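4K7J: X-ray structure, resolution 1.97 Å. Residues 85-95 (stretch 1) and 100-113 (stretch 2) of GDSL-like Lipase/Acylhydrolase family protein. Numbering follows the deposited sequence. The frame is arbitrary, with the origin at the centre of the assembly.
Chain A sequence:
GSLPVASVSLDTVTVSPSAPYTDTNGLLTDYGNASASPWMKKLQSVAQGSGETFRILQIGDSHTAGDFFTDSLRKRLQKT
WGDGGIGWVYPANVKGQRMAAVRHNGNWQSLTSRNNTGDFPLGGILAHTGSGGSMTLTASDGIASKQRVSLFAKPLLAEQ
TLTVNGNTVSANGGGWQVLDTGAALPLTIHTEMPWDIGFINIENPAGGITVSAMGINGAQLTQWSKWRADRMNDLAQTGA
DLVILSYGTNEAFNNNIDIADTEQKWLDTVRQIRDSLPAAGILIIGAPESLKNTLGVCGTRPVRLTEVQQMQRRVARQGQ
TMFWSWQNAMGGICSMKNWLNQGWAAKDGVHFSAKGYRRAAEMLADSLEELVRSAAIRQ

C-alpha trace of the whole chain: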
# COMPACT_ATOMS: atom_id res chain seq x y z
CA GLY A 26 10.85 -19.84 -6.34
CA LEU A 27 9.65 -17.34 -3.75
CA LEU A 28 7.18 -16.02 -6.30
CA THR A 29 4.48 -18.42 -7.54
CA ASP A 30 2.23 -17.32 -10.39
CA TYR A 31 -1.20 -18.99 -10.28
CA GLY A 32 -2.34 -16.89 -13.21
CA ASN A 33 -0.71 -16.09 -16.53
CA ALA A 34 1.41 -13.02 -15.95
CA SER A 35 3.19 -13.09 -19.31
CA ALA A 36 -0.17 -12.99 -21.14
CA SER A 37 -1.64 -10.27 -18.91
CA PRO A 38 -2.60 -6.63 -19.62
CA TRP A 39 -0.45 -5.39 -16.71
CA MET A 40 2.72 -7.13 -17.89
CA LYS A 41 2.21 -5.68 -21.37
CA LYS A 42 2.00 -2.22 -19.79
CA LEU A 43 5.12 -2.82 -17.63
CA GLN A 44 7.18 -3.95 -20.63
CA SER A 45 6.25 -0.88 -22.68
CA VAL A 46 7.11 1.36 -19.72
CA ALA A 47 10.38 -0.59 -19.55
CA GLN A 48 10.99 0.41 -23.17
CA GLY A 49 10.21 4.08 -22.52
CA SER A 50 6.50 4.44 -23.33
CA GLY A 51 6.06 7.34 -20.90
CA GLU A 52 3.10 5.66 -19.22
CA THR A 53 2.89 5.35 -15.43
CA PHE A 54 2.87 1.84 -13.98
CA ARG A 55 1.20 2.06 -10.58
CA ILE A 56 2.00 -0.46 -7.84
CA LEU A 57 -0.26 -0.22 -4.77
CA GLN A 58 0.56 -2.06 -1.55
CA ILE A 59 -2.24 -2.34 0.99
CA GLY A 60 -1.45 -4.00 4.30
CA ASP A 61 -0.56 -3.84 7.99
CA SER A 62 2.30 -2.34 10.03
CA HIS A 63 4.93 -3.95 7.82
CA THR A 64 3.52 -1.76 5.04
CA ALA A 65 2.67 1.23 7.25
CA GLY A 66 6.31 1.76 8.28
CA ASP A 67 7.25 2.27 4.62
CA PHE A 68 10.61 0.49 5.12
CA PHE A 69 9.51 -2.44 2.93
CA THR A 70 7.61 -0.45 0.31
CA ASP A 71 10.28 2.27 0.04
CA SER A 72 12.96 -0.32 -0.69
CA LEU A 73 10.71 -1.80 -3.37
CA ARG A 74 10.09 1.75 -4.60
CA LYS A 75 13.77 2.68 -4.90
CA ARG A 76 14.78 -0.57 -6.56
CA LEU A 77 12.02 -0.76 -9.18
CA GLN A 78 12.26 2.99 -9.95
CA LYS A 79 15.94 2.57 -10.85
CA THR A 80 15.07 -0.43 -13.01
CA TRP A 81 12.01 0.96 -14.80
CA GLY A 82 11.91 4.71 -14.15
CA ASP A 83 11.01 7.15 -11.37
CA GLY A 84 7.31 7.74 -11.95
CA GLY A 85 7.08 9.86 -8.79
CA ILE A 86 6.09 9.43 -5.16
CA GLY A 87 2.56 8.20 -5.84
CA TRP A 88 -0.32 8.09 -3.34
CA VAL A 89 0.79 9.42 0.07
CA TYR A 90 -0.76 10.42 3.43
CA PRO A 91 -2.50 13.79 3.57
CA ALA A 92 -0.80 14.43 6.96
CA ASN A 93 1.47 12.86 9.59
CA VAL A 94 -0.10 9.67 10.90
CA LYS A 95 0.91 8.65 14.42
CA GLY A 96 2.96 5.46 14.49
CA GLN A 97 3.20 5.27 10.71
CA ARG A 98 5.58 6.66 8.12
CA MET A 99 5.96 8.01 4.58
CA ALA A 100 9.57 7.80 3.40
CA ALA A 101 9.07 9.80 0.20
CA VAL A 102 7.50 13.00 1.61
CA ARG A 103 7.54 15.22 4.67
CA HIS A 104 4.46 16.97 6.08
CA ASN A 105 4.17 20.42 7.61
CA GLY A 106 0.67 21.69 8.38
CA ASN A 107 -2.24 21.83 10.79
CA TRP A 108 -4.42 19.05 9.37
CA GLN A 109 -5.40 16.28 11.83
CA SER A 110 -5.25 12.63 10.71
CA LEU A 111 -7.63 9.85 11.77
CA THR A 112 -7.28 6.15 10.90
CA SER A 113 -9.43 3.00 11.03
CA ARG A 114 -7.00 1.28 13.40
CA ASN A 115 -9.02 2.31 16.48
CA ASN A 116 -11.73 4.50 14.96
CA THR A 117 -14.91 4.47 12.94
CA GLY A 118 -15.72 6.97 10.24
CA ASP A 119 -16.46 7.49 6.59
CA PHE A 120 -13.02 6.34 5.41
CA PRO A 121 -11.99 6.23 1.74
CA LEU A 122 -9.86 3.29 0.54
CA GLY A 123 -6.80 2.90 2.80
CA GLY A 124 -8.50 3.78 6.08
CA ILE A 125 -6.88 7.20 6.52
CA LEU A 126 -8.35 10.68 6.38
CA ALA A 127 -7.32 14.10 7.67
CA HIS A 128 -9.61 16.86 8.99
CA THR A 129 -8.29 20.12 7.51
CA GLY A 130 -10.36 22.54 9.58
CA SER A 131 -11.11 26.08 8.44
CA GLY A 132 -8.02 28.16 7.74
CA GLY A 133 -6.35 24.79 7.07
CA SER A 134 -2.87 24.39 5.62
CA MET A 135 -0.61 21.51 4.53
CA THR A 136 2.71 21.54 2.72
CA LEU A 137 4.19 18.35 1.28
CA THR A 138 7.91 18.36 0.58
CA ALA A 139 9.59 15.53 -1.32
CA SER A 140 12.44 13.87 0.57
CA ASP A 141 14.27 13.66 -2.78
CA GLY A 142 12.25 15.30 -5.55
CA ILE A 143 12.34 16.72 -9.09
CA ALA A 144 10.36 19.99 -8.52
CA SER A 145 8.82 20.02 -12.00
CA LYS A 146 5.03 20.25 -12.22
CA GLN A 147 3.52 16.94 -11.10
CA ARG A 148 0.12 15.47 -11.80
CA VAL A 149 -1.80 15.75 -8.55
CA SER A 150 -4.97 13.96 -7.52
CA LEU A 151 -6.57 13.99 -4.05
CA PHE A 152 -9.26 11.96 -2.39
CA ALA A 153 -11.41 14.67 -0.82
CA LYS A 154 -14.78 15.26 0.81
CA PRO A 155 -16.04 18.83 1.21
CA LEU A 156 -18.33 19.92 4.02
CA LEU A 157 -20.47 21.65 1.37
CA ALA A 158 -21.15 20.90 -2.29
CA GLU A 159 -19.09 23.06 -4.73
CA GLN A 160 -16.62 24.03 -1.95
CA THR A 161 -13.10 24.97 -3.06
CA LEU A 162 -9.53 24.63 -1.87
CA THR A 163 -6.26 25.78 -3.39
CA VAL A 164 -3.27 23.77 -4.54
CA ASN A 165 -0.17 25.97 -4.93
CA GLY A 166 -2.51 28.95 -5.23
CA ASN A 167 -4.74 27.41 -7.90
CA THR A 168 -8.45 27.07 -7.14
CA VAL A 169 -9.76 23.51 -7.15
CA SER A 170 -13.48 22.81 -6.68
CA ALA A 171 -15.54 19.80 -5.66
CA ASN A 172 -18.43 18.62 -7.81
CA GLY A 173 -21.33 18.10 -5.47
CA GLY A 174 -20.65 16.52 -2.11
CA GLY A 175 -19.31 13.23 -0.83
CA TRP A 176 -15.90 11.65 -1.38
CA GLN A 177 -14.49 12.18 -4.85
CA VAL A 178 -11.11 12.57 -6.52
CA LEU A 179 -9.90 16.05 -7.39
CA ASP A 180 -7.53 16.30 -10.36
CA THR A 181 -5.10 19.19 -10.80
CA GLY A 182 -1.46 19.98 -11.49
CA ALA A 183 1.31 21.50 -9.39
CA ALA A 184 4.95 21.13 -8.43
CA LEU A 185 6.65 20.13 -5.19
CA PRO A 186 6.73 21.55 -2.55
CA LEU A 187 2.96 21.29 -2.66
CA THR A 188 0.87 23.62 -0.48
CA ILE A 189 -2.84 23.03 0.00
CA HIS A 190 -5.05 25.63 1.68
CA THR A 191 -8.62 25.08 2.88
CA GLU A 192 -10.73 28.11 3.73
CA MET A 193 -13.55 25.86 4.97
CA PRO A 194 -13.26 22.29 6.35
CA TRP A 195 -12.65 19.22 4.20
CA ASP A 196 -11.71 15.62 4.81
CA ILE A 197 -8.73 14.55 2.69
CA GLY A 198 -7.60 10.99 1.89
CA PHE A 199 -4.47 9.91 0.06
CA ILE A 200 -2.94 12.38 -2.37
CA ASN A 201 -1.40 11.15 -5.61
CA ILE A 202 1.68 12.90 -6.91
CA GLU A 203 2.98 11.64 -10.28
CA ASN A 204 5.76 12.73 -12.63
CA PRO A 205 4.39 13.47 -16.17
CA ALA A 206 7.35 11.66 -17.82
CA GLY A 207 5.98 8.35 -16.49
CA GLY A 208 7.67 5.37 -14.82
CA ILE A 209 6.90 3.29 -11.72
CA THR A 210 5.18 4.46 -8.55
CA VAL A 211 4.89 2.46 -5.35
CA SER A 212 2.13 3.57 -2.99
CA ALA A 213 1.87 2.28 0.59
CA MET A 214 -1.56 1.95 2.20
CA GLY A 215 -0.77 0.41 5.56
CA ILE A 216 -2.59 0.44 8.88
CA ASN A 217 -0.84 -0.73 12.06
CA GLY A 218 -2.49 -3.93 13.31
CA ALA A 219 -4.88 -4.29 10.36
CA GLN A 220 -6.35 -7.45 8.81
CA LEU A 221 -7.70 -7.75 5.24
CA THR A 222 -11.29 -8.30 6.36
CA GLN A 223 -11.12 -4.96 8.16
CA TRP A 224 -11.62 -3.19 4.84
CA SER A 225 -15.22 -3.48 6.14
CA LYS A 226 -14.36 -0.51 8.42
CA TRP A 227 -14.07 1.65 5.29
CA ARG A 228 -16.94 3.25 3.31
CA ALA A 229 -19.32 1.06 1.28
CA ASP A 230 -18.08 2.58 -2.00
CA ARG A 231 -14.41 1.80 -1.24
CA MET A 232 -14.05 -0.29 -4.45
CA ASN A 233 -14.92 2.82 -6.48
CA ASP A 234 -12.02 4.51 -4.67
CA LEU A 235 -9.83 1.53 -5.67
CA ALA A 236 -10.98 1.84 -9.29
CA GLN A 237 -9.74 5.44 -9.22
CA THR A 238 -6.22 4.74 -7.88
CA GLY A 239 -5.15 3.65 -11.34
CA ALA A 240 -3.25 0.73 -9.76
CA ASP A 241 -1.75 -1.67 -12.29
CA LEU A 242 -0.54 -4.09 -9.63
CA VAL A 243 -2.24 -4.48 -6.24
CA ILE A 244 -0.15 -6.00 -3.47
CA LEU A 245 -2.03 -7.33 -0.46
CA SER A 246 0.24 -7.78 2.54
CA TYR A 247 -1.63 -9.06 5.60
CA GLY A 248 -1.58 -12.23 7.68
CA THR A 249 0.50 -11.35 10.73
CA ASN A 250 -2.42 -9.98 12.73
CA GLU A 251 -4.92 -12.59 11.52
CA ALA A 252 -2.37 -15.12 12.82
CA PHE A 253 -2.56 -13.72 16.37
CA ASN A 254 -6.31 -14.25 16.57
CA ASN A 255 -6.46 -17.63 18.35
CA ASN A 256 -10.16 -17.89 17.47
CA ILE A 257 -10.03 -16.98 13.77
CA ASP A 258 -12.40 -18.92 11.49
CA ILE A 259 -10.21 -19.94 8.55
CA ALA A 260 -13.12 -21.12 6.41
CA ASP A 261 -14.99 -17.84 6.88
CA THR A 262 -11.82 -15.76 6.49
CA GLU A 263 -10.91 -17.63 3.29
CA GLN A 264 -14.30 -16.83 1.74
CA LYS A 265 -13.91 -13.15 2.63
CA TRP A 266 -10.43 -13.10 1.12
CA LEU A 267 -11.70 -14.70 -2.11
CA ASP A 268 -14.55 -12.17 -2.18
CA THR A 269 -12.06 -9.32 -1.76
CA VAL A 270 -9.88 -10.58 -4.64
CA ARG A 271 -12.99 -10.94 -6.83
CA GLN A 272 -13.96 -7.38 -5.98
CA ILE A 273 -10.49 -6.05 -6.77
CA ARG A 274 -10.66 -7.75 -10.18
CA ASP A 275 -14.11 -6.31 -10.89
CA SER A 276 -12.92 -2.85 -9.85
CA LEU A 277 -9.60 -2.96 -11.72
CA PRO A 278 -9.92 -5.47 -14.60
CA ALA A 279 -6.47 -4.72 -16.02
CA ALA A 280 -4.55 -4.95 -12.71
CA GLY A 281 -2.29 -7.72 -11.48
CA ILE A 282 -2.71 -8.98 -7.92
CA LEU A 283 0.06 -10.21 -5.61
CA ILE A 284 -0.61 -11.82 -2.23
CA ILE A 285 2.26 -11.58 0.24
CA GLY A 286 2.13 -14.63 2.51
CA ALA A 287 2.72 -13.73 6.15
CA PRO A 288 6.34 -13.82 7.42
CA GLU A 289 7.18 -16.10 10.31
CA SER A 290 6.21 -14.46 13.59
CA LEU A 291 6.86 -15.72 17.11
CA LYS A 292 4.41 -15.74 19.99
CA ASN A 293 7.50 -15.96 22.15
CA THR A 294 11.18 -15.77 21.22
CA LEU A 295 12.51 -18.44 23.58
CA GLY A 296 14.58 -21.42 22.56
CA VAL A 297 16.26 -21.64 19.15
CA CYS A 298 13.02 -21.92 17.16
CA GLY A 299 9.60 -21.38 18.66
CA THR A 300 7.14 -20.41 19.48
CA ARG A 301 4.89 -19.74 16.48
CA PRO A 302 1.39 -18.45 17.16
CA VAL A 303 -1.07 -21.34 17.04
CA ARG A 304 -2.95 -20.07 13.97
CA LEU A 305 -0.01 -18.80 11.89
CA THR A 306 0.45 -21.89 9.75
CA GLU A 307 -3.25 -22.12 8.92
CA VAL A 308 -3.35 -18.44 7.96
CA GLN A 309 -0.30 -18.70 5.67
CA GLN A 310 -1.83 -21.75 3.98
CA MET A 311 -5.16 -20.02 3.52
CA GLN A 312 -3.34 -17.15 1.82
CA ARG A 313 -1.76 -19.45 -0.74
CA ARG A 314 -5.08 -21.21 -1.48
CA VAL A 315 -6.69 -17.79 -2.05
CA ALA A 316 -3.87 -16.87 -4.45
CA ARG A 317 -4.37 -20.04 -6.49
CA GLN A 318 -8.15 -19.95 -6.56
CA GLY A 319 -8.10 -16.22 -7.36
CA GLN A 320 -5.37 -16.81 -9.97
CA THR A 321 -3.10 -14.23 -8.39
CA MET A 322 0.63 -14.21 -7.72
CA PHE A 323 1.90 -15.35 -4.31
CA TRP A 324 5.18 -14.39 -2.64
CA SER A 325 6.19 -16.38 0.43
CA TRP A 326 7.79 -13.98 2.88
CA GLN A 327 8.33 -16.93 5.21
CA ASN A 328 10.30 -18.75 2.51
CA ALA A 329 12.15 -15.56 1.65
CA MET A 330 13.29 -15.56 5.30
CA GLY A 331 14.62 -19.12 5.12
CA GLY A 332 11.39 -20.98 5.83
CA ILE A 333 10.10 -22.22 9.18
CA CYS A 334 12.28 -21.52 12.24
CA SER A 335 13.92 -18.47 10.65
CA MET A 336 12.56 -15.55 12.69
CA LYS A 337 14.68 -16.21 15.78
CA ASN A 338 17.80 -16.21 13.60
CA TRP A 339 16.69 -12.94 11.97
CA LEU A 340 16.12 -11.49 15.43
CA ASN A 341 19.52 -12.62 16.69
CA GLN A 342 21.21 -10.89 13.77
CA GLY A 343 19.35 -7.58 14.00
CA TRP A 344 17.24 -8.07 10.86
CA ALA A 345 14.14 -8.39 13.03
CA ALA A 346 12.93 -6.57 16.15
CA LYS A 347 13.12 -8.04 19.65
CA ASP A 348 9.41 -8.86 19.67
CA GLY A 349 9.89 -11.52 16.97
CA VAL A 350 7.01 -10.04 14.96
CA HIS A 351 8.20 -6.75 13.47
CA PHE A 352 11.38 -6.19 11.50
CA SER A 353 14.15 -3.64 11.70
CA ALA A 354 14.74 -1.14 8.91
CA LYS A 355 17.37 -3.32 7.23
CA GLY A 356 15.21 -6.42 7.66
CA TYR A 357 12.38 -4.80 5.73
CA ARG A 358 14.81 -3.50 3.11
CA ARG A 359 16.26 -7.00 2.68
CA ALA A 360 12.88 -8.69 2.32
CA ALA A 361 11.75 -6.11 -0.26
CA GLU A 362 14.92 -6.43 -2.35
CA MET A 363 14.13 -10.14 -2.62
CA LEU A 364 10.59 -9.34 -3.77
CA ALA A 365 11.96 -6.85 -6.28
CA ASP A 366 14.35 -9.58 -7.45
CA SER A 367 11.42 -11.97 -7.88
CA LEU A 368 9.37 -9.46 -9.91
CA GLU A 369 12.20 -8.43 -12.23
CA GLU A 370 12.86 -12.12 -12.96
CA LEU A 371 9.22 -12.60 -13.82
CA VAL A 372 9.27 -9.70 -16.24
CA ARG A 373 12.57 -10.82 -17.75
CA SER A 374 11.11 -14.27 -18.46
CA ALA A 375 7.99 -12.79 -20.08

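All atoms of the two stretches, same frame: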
# COMPACT_ATOMS: atom_id res chain seq x y z
N GLY A 85 7.52 8.95 -9.84
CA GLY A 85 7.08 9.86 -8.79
C GLY A 85 6.73 9.17 -7.48
O GLY A 85 6.81 7.94 -7.34
N ILE A 86 6.33 9.97 -6.50
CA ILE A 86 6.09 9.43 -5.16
C ILE A 86 4.79 8.64 -5.01
O ILE A 86 4.69 7.78 -4.14
CB ILE A 86 6.15 10.53 -4.11
CG1 ILE A 86 5.05 11.54 -4.34
CG2 ILE A 86 7.51 11.21 -4.14
CD1 ILE A 86 4.66 12.25 -3.10
N GLY A 87 3.81 8.93 -5.86
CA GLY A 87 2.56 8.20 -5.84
C GLY A 87 1.56 8.70 -4.81
O GLY A 87 1.56 9.89 -4.46
N TRP A 88 0.71 7.79 -4.33
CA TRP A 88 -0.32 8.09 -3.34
C TRP A 88 0.30 8.12 -1.95
O TRP A 88 0.80 7.09 -1.47
CB TRP A 88 -1.42 7.02 -3.36
CG TRP A 88 -2.27 7.00 -4.62
CD1 TRP A 88 -2.16 6.14 -5.67
CD2 TRP A 88 -3.37 7.87 -4.92
NE1 TRP A 88 -3.13 6.41 -6.62
CE2 TRP A 88 -3.88 7.48 -6.19
CE3 TRP A 88 -3.97 8.95 -4.26
CZ2 TRP A 88 -4.96 8.12 -6.80
CZ3 TRP A 88 -5.05 9.59 -4.86
CH2 TRP A 88 -5.53 9.18 -6.12
N VAL A 89 0.24 9.28 -1.28
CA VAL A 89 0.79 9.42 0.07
C VAL A 89 -0.22 9.99 1.09
O VAL A 89 -1.29 10.46 0.72
CB VAL A 89 2.04 10.31 0.05
CG1 VAL A 89 3.00 9.82 -1.04
CG2 VAL A 89 1.67 11.76 -0.19
N TYR A 90 0.12 9.93 2.38
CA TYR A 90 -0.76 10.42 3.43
C TYR A 90 -1.05 11.90 3.22
O TYR A 90 -0.20 12.62 2.72
CB TYR A 90 -0.11 10.28 4.81
CG TYR A 90 0.21 8.87 5.27
CD1 TYR A 90 -0.38 7.76 4.67
CD2 TYR A 90 1.08 8.66 6.34
CE1 TYR A 90 -0.08 6.47 5.10
CE2 TYR A 90 1.38 7.37 6.78
CZ TYR A 90 0.80 6.29 6.16
OH TYR A 90 1.09 5.02 6.59
N PRO A 91 -2.23 12.35 3.63
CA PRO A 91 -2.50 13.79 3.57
C PRO A 91 -1.89 14.55 4.76
O PRO A 91 -1.90 15.77 4.75
CB PRO A 91 -4.03 13.85 3.63
CG PRO A 91 -4.41 12.66 4.44
CD PRO A 91 -3.40 11.59 4.09
N ALA A 92 -1.35 13.83 5.75
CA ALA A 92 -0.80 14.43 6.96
C ALA A 92 0.00 13.39 7.72
O ALA A 92 -0.10 12.21 7.41
CB ALA A 92 -1.93 14.97 7.86
N ASN A 93 0.81 13.81 8.70
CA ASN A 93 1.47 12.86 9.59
C ASN A 93 0.42 11.95 10.20
O ASN A 93 -0.65 12.41 10.59
CB ASN A 93 2.25 13.56 10.71
CG ASN A 93 3.43 14.35 10.19
OD1 ASN A 93 4.15 13.89 9.29
ND2 ASN A 93 3.63 15.56 10.74
N VAL A 94 0.73 10.66 10.26
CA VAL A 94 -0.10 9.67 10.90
C VAL A 94 0.71 9.03 12.01
O VAL A 94 1.76 8.43 11.76
CB VAL A 94 -0.53 8.56 9.92
CG1 VAL A 94 -1.27 7.42 10.66
CG2 VAL A 94 -1.37 9.12 8.79
N LYS A 95 0.21 9.15 13.24
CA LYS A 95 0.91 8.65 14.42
C LYS A 95 1.25 7.17 14.30
O LYS A 95 0.39 6.35 14.02
CB LYS A 95 0.05 8.87 15.67
CG LYS A 95 0.62 8.22 16.92
CD LYS A 95 0.04 8.84 18.17
CE LYS A 95 0.66 8.23 19.42
NZ LYS A 95 0.33 6.78 19.49
N ALA A 100 8.15 7.53 3.62
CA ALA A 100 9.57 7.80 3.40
C ALA A 100 9.80 8.88 2.36
O ALA A 100 10.79 9.62 2.43
CB ALA A 100 10.30 6.53 3.01
N ALA A 101 8.88 8.98 1.40
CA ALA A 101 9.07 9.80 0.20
C ALA A 101 8.66 11.27 0.33
O ALA A 101 9.02 12.09 -0.51
CB ALA A 101 8.35 9.17 -0.98
N VAL A 102 7.88 11.61 1.36
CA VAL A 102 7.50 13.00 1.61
C VAL A 102 7.51 13.37 3.08
O VAL A 102 7.39 12.51 3.95
CB VAL A 102 6.09 13.33 1.09
CG1 VAL A 102 6.13 13.70 -0.36
CG2 VAL A 102 5.12 12.19 1.36
N ARG A 103 7.61 14.67 3.33
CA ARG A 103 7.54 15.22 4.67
C ARG A 103 6.35 16.17 4.75
O ARG A 103 6.06 16.87 3.79
CB ARG A 103 8.83 15.95 5.02
CG ARG A 103 10.06 15.05 4.96
CD ARG A 103 11.33 15.76 5.44
NE ARG A 103 11.88 16.67 4.44
CZ ARG A 103 11.62 17.97 4.38
NH1 ARG A 103 10.81 18.53 5.28
NH2 ARG A 103 12.17 18.72 3.43
N HIS A 104 5.67 16.17 5.90
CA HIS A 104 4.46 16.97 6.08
C HIS A 104 4.68 18.11 7.06
O HIS A 104 5.30 17.94 8.11
CB HIS A 104 3.32 16.10 6.62
CG HIS A 104 2.84 15.05 5.66
ND1 HIS A 104 3.44 13.81 5.55
CD2 HIS A 104 1.80 15.04 4.80
CE1 HIS A 104 2.79 13.09 4.65
NE2 HIS A 104 1.79 13.81 4.18
N ASN A 105 4.15 19.27 6.72
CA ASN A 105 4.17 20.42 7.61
C ASN A 105 2.86 21.20 7.48
O ASN A 105 2.67 21.93 6.52
CB ASN A 105 5.35 21.33 7.27
CG ASN A 105 5.29 22.67 7.99
OD1 ASN A 105 4.84 22.76 9.14
ND2 ASN A 105 5.73 23.72 7.31
N GLY A 106 1.96 21.04 8.44
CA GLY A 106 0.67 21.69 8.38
C GLY A 106 -0.15 21.46 9.62
O GLY A 106 0.33 20.86 10.58
N ASN A 107 -1.39 21.92 9.60
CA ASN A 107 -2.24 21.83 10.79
C ASN A 107 -3.40 20.85 10.64
O ASN A 107 -4.28 20.79 11.50
CB ASN A 107 -2.76 23.22 11.18
CG ASN A 107 -3.54 23.90 10.05
OD1 ASN A 107 -4.04 23.24 9.14
ND2 ASN A 107 -3.66 25.22 10.14
N TRP A 108 -3.41 20.09 9.55
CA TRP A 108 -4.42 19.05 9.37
C TRP A 108 -4.31 17.97 10.46
O TRP A 108 -3.21 17.70 10.97
CB TRP A 108 -4.31 18.41 7.98
CG TRP A 108 -4.56 19.37 6.84
CD1 TRP A 108 -4.84 20.71 6.93
CD2 TRP A 108 -4.54 19.06 5.44
NE1 TRP A 108 -5.00 21.24 5.67
CE2 TRP A 108 -4.81 20.25 4.74
CE3 TRP A 108 -4.32 17.88 4.72
CZ2 TRP A 108 -4.88 20.29 3.35
CZ3 TRP A 108 -4.37 17.93 3.34
CH2 TRP A 108 -4.65 19.13 2.67
N GLN A 109 -5.43 17.35 10.83
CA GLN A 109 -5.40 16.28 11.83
C GLN A 109 -5.83 14.93 11.26
O GLN A 109 -6.97 14.79 10.83
CB GLN A 109 -6.28 16.63 13.03
CG GLN A 109 -6.25 15.54 14.10
CD GLN A 109 -4.85 15.29 14.65
OE1 GLN A 109 -4.11 16.24 14.95
NE2 GLN A 109 -4.47 14.01 14.78
N SER A 110 -4.93 13.95 11.26
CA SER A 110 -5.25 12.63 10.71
C SER A 110 -6.12 11.78 11.65
O SER A 110 -6.16 12.00 12.86
CB SER A 110 -3.98 11.86 10.35
OG SER A 110 -3.22 11.60 11.53
N LEU A 111 -6.79 10.81 11.05
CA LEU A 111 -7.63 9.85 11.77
C LEU A 111 -7.55 8.56 10.97
O LEU A 111 -7.62 8.59 9.73
CB LEU A 111 -9.07 10.35 11.82
CG LEU A 111 -10.08 9.34 12.37
CD1 LEU A 111 -9.85 9.20 13.86
CD2 LEU A 111 -11.52 9.73 12.05
N THR A 112 -7.35 7.42 11.63
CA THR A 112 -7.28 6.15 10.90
C THR A 112 -8.26 5.10 11.44
O THR A 112 -8.81 5.24 12.53
CB THR A 112 -5.87 5.52 10.91
OG1 THR A 112 -5.70 4.70 12.09
CG2 THR A 112 -4.78 6.58 10.82
N SER A 113 -8.45 4.03 10.68
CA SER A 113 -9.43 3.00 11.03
C SER A 113 -8.87 1.99 12.04
O SER A 113 -9.58 1.10 12.47
CB SER A 113 -9.95 2.27 9.78
OG SER A 113 -8.89 1.77 8.98
O HOH W 1 6.42 14.80 7.85
O HOH W 2 -2.19 14.50 11.73
O HOH W 3 -2.57 10.16 13.54

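Contact between residues 85-95 and 100-113 of the GDSL-like lipase/acylhydrolase family protein, which together bury 646 Å². Two direct hydrogen bonds cross the interface, and in both a side chain of the second stretch donates to a backbone carbonyl of the first. The shorter runs from His 104 NE2 to Tyr 90 O, at 2.7 Å with an N-H...O angle of 160°; the carbonyl oxygen lies at the ring edge, near its plane, where the NE2 proton points, so NE2 is the protonated nitrogen in this bond. The second runs from Ser 110 OG to Asn 93 O at 2.9 Å, with the serine in the p rotamer.

Three waters extend this polar network. Water 1 accepts from His 104 N (2.5 Å from the water oxygen) and donates to Asn 93 OD1 (2.8 Å), joining a strand amide to a side chain across the gap. Water 2 accepts from Ser 110 N (2.8 Å) and donates to Asn 93 O (2.8 Å), with a weak further bond to Trp 108 O (3.4 Å); Asn 93 O therefore receives both this water and the serine hydroxyl. Water 3 donates to Ser 110 OG (2.6 Å) and accepts from Lys 95 N (3.0 Å), so the backbone of Lys 95 is tied in although its side-chain end leads away.

His 104 has the largest area covered by the opposing stretch, 115 Å². While its edge holds Tyr 90 O, one ring face is covered by backbone, with Asn 93 N and Ala 92 C over it; Ala 92 CA comes within 3.4 Å of His 104 CD2. The imidazole thus serves both as donor and as a packing surface for the chain that follows its acceptor.

Trp 108 packs beside this segment. Its CZ3 lies 4.1 Å from Pro 91 CB, and its CB lies 4.2 Å from Ala 92 CB. Pro 91 O approaches Trp 108 CE3 obliquely at 3.2 Å, but this buried carbonyl has no hydrogen-bonding partner in the model.

Aliphatic contacts occupy both ends. At one, Ile 86 points toward the second stretch, placing CD1 3.4 Å from Val 102 CG1 and CG2 3.9 Å from Ala 101 CB. Val 102 also meets Val 89, CG2 to CG2 at 3.8 Å. At the other end, Val 94 CG1 reaches Thr 112 CG2 at 3.6 Å, and Val 94 CG2 lies 4.1 Å from Ser 110 CB. Along the strands, Arg 103, Asn 105 and Leu 111 point away, alternating with the inward His 104, Ser 110 and Thr 112.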